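PDB 3I4G: SusD-like carbohydrate binding protein BF1063 from Bacteroides fragilis NCTC 9343, which probably binds carbohydrate at the outer membrane of the bacterium, as other members of the SusD family do. Local coordinates for residues Y42-S45 with Y50-M53; L204-M209 with R454-M459. All coordinates share one frame; numbering follows the deposited sequence.

Contact 1 (Y42-S45 with Y50-M53)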
# COMPACT_ATOMS: atom_id res chain seq x y z
N TYR A 42 7.59 -14.51 -4.11
CA TYR A 42 6.30 -15.17 -4.32
C TYR A 42 5.38 -15.01 -3.15
O TYR A 42 4.27 -15.54 -3.14
CB TYR A 42 6.54 -16.64 -4.65
CG TYR A 42 7.33 -16.79 -5.93
CD1 TYR A 42 6.73 -16.57 -7.16
CD2 TYR A 42 8.70 -17.05 -5.90
CE1 TYR A 42 7.47 -16.67 -8.34
CE2 TYR A 42 9.43 -17.13 -7.08
CZ TYR A 42 8.79 -16.94 -8.27
OH TYR A 42 9.51 -17.04 -9.48
N ASN A 43 5.80 -14.20 -2.17
CA ASN A 43 5.07 -13.92 -0.96
C ASN A 43 5.73 -12.70 -0.33
O ASN A 43 6.84 -12.32 -0.74
CB ASN A 43 5.06 -15.14 -0.03
CG ASN A 43 6.37 -15.79 0.05
OD1 ASN A 43 7.35 -15.22 0.56
ND2 ASN A 43 6.45 -17.00 -0.53
N PRO A 44 5.09 -12.09 0.66
CA PRO A 44 5.71 -10.91 1.27
C PRO A 44 7.02 -11.20 1.97
O PRO A 44 7.13 -12.22 2.62
CB PRO A 44 4.67 -10.48 2.32
CG PRO A 44 3.37 -10.97 1.77
CD PRO A 44 3.74 -12.32 1.18
N SER A 45 7.99 -10.32 1.83
CA SER A 45 9.19 -10.36 2.63
C SER A 45 9.19 -9.25 3.67
O SER A 45 10.05 -9.24 4.56
CB SER A 45 10.45 -10.25 1.78
OG SER A 45 10.50 -9.04 1.09
N TYR A 50 7.26 -5.50 -2.44
CA TYR A 50 6.21 -5.33 -3.46
C TYR A 50 5.04 -6.27 -3.22
O TYR A 50 3.89 -5.88 -3.44
CB TYR A 50 6.75 -5.39 -4.90
CG TYR A 50 7.15 -6.71 -5.49
CD1 TYR A 50 6.19 -7.60 -5.92
CD2 TYR A 50 8.47 -7.08 -5.65
CE1 TYR A 50 6.53 -8.78 -6.50
CE2 TYR A 50 8.80 -8.29 -6.23
CZ TYR A 50 7.85 -9.12 -6.65
OH TYR A 50 8.24 -10.32 -7.23
N HIS A 51 5.30 -7.50 -2.82
CA HIS A 51 4.21 -8.42 -2.52
C HIS A 51 3.59 -8.10 -1.15
O HIS A 51 2.38 -8.31 -0.95
CB HIS A 51 4.69 -9.87 -2.58
CG HIS A 51 3.60 -10.91 -2.70
ND1 HIS A 51 2.44 -10.90 -1.96
CD2 HIS A 51 3.57 -12.03 -3.43
CE1 HIS A 51 1.72 -11.97 -2.27
NE2 HIS A 51 2.39 -12.68 -3.16
N GLY A 52 4.36 -7.57 -0.22
CA GLY A 52 3.81 -7.26 1.08
C GLY A 52 2.96 -6.02 1.14
O GLY A 52 2.02 -5.96 1.95
N MSE A 53 3.26 -5.05 0.28
CA MSE A 53 2.57 -3.78 0.25
C MSE A 53 1.67 -3.64 -0.98
O MSE A 53 0.46 -3.78 -0.87
CB MSE A 53 3.60 -2.64 0.31
CG MSE A 53 3.00 -1.20 0.31
SE MSE A 53 4.27 0.15 0.71
CE MSE A 53 5.22 0.06 -1.01
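With chi1 at -162°, His51 turns CG roughly anti to its own backbone N and sends the imidazole out from the short, weakly bonded helix 50-54, against the backbone running from Tyr42 to Pro44. A chi2 of -44° then rotates the ring until one face lies beneath that backbone. Over this face sits Asn43 CA, 3.6 Å from the His51 ring centroid and 20° off the ring normal, a CH-pi contact. A second, longer one comes from Pro44 CD, 4.1 Å from the same centroid, so main chain and pyrrolidine ring share the face. Asn43 N also comes close, 3.4 Å from His51 CD2 at the rim. The Asn43 CB leaves its CA on the side away from the helix, while CA itself lies over the imidazole.

One residue further on, the proline ring continues across the helix backbone. Pro44 CB packs 3.6 Å from Gly52 CA, while Pro44 CG spans the step and touches both Gly52 CA and His51 ND1. The two CA atoms of Pro44 and Gly52 are 4.1 Å apart, a close approach eased by the lack of a side chain on Gly52.

Outside the two segments, Arg67 binds both His51 NE2 and the carbonyl O of Tyr42, fixing ring and loop together, and Phe73 meets the His51 ring edge-to-face. Glu41 accepts a hydrogen bond from His51 N and also bonds Ser45 OG.

Across the contact itself, then, attraction is mainly van der Waals and CH-pi. His51 ND1 is buried with no polar partner in the model, while NE2 is held by an arginine; together these are consistent with a neutral imidazole that accepts a hydrogen bond from Arg67 at NE2.

Contact 2 (L204-M209 with R454-M459)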
# COMPACT_ATOMS: atom_id res chain seq x y z
N LEU A 204 2.57 7.96 13.20
CA LEU A 204 1.82 8.39 14.39
C LEU A 204 0.39 8.71 14.01
O LEU A 204 -0.55 8.28 14.69
CB LEU A 204 2.48 9.63 15.02
CG LEU A 204 1.78 10.28 16.19
CD1 LEU A 204 1.61 9.27 17.34
CD2 LEU A 204 2.56 11.50 16.65
N GLY A 205 0.20 9.51 12.98
CA GLY A 205 -1.14 9.82 12.52
C GLY A 205 -1.94 8.60 12.14
O GLY A 205 -3.12 8.50 12.51
N ARG A 206 -1.35 7.66 11.40
CA ARG A 206 -2.08 6.45 11.07
C ARG A 206 -2.44 5.65 12.33
O ARG A 206 -3.53 5.06 12.41
CB ARG A 206 -1.27 5.53 10.13
CG ARG A 206 -1.10 5.98 8.69
CD ARG A 206 -0.41 4.87 7.93
NE ARG A 206 -0.34 5.09 6.49
CZ ARG A 206 0.14 4.18 5.68
NH1 ARG A 206 0.64 3.05 6.17
NH2 ARG A 206 0.15 4.40 4.39
N THR A 207 -1.53 5.61 13.29
CA THR A 207 -1.80 4.91 14.57
C THR A 207 -3.01 5.54 15.24
O THR A 207 -3.92 4.85 15.70
CB THR A 207 -0.58 4.97 15.47
OG1 THR A 207 0.50 4.28 14.84
CG2 THR A 207 -0.85 4.32 16.85
N CYS A 208 -3.05 6.86 15.30
CA CYS A 208 -4.17 7.53 15.93
C CYS A 208 -5.49 7.26 15.20
O CYS A 208 -6.54 7.14 15.83
CB CYS A 208 -3.93 9.03 16.01
SG CYS A 208 -2.60 9.60 17.08
N MSE A 209 -5.48 7.17 13.88
CA MSE A 209 -6.72 6.87 13.17
C MSE A 209 -7.18 5.44 13.52
O MSE A 209 -8.37 5.18 13.60
CB MSE A 209 -6.58 7.07 11.65
CG MSE A 209 -6.31 8.53 11.22
SE MSE A 209 -6.65 8.84 9.32
CE MSE A 209 -5.70 7.35 8.61
N ARG A 454 -5.38 0.34 0.35
CA ARG A 454 -6.84 0.19 0.32
C ARG A 454 -7.35 -0.83 1.33
O ARG A 454 -8.37 -0.59 1.98
CB ARG A 454 -7.30 -0.21 -1.07
CG ARG A 454 -8.83 -0.31 -1.24
CD ARG A 454 -9.57 0.97 -1.03
NE ARG A 454 -11.00 0.75 -1.28
CZ ARG A 454 -11.94 1.61 -1.00
NH1 ARG A 454 -11.63 2.77 -0.45
NH2 ARG A 454 -13.20 1.33 -1.27
N TYR A 455 -6.69 -1.98 1.42
CA TYR A 455 -7.11 -2.99 2.38
C TYR A 455 -7.02 -2.43 3.79
O TYR A 455 -7.99 -2.59 4.58
CB TYR A 455 -6.27 -4.26 2.19
CG TYR A 455 -6.59 -5.39 3.13
CD1 TYR A 455 -7.79 -6.08 3.08
CD2 TYR A 455 -5.67 -5.79 4.05
CE1 TYR A 455 -8.05 -7.11 3.96
CE2 TYR A 455 -5.89 -6.83 4.90
CZ TYR A 455 -7.09 -7.51 4.84
OH TYR A 455 -7.32 -8.57 5.69
N TRP A 456 -5.91 -1.80 4.13
CA TRP A 456 -5.78 -1.19 5.46
C TRP A 456 -6.95 -0.24 5.71
O TRP A 456 -7.53 -0.21 6.80
CB TRP A 456 -4.42 -0.48 5.54
CG TRP A 456 -4.11 0.03 6.88
CD1 TRP A 456 -3.70 -0.72 7.95
CD2 TRP A 456 -4.22 1.38 7.34
NE1 TRP A 456 -3.56 0.08 9.06
CE2 TRP A 456 -3.88 1.38 8.73
CE3 TRP A 456 -4.56 2.59 6.73
CZ2 TRP A 456 -3.88 2.55 9.50
CZ3 TRP A 456 -4.53 3.74 7.50
CH2 TRP A 456 -4.19 3.71 8.86
N ASP A 457 -7.32 0.57 4.72
CA ASP A 457 -8.42 1.51 4.91
C ASP A 457 -9.78 0.83 5.08
O ASP A 457 -10.53 1.17 6.00
CB ASP A 457 -8.52 2.46 3.71
CG ASP A 457 -7.45 3.52 3.66
OD1 ASP A 457 -6.83 3.86 4.70
OD2 ASP A 457 -7.28 4.07 2.54
N ILE A 458 -10.13 -0.12 4.21
CA ILE A 458 -11.46 -0.72 4.30
C ILE A 458 -11.58 -1.56 5.60
O ILE A 458 -12.67 -1.64 6.19
CB ILE A 458 -11.87 -1.51 3.06
CG1 ILE A 458 -10.94 -2.69 2.82
CG2 ILE A 458 -11.89 -0.58 1.85
CD1 ILE A 458 -11.32 -3.53 1.55
N MSE A 459 -10.48 -2.07 6.09
CA MSE A 459 -10.46 -2.74 7.39
C MSE A 459 -10.70 -1.77 8.54
O MSE A 459 -11.62 -1.99 9.34
CB MSE A 459 -9.13 -3.47 7.54
CG MSE A 459 -8.96 -4.71 6.62
SE MSE A 459 -9.86 -6.30 7.18
CE MSE A 459 -8.44 -6.92 8.38
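Two helices far apart in sequence, 197-211 and 454-461, are bridged here by a single large side chain, Trp456, which reaches from the second helix to the first. The backbones stay well separated: the nearest CA pair, Met209 and Asp457, is 10.0 Å apart. Trp456 holds CG anti to its backbone N (chi1 -173°), and the indole spans the distance with its six-membered ring foremost.

Its leading atom, CH2, lies 3.7 Å from Arg206 CB and is also touched by Arg206 CG. The extended Arg206 chain crosses the indole at a slant, CD passing over one face. Farther along, the guanidinium lies above the ring with the two planes 24° apart, but Arg206 CZ is 5.2 Å from the centroid of the Trp456 six-membered ring, so any cation-pi attraction is weak. Arg206 O approaches the ring in its plane, 3.9 Å from Trp456 CZ2. Met209, a selenomethionine modelled in two conformers, in one of them bends at chi3 (-48°) and brings its methyl to the ring edge, with CE 3.9 Å from Trp456 CH2; this edge contact is therefore less certain.

The polar ends are secured by other helices. Arg206 NE forms a salt bridge with Glu389 of helix 387-400, and Trp456 NE1 hydrogen-bonds to Ser138 of helix 116-139. Phe134, one turn before Ser138, touches both Arg206 and the indole.

All three touching residues are buried, and no hydrogen bond links the two segments directly. Such interlocking of side chains from distant helices is in keeping with the alpha-helical, TPR-related framework of SusD-family proteins.

How the contacts relate
From the N terminus, the chain leaves helix 21-33, and contact 1 soon closes a short loop: only four residues separate 42-45 from the start of helix 50-54. Contact 2 comes later and is of another order, bringing helix 197-211 together with helix 454-461 across 244 intervening residues. The two are in series, neither enclosing nor crossing the other. Contact 1 is thus local, fastening a loop to the helix that follows it, whereas contact 2 ties a helix from the N-terminal part of the sequence to one from the C-terminal part. Their centres lie 19 Å apart and their nearest atoms about 7 Å, without touching; both are about 11 Å from the centre of the chain.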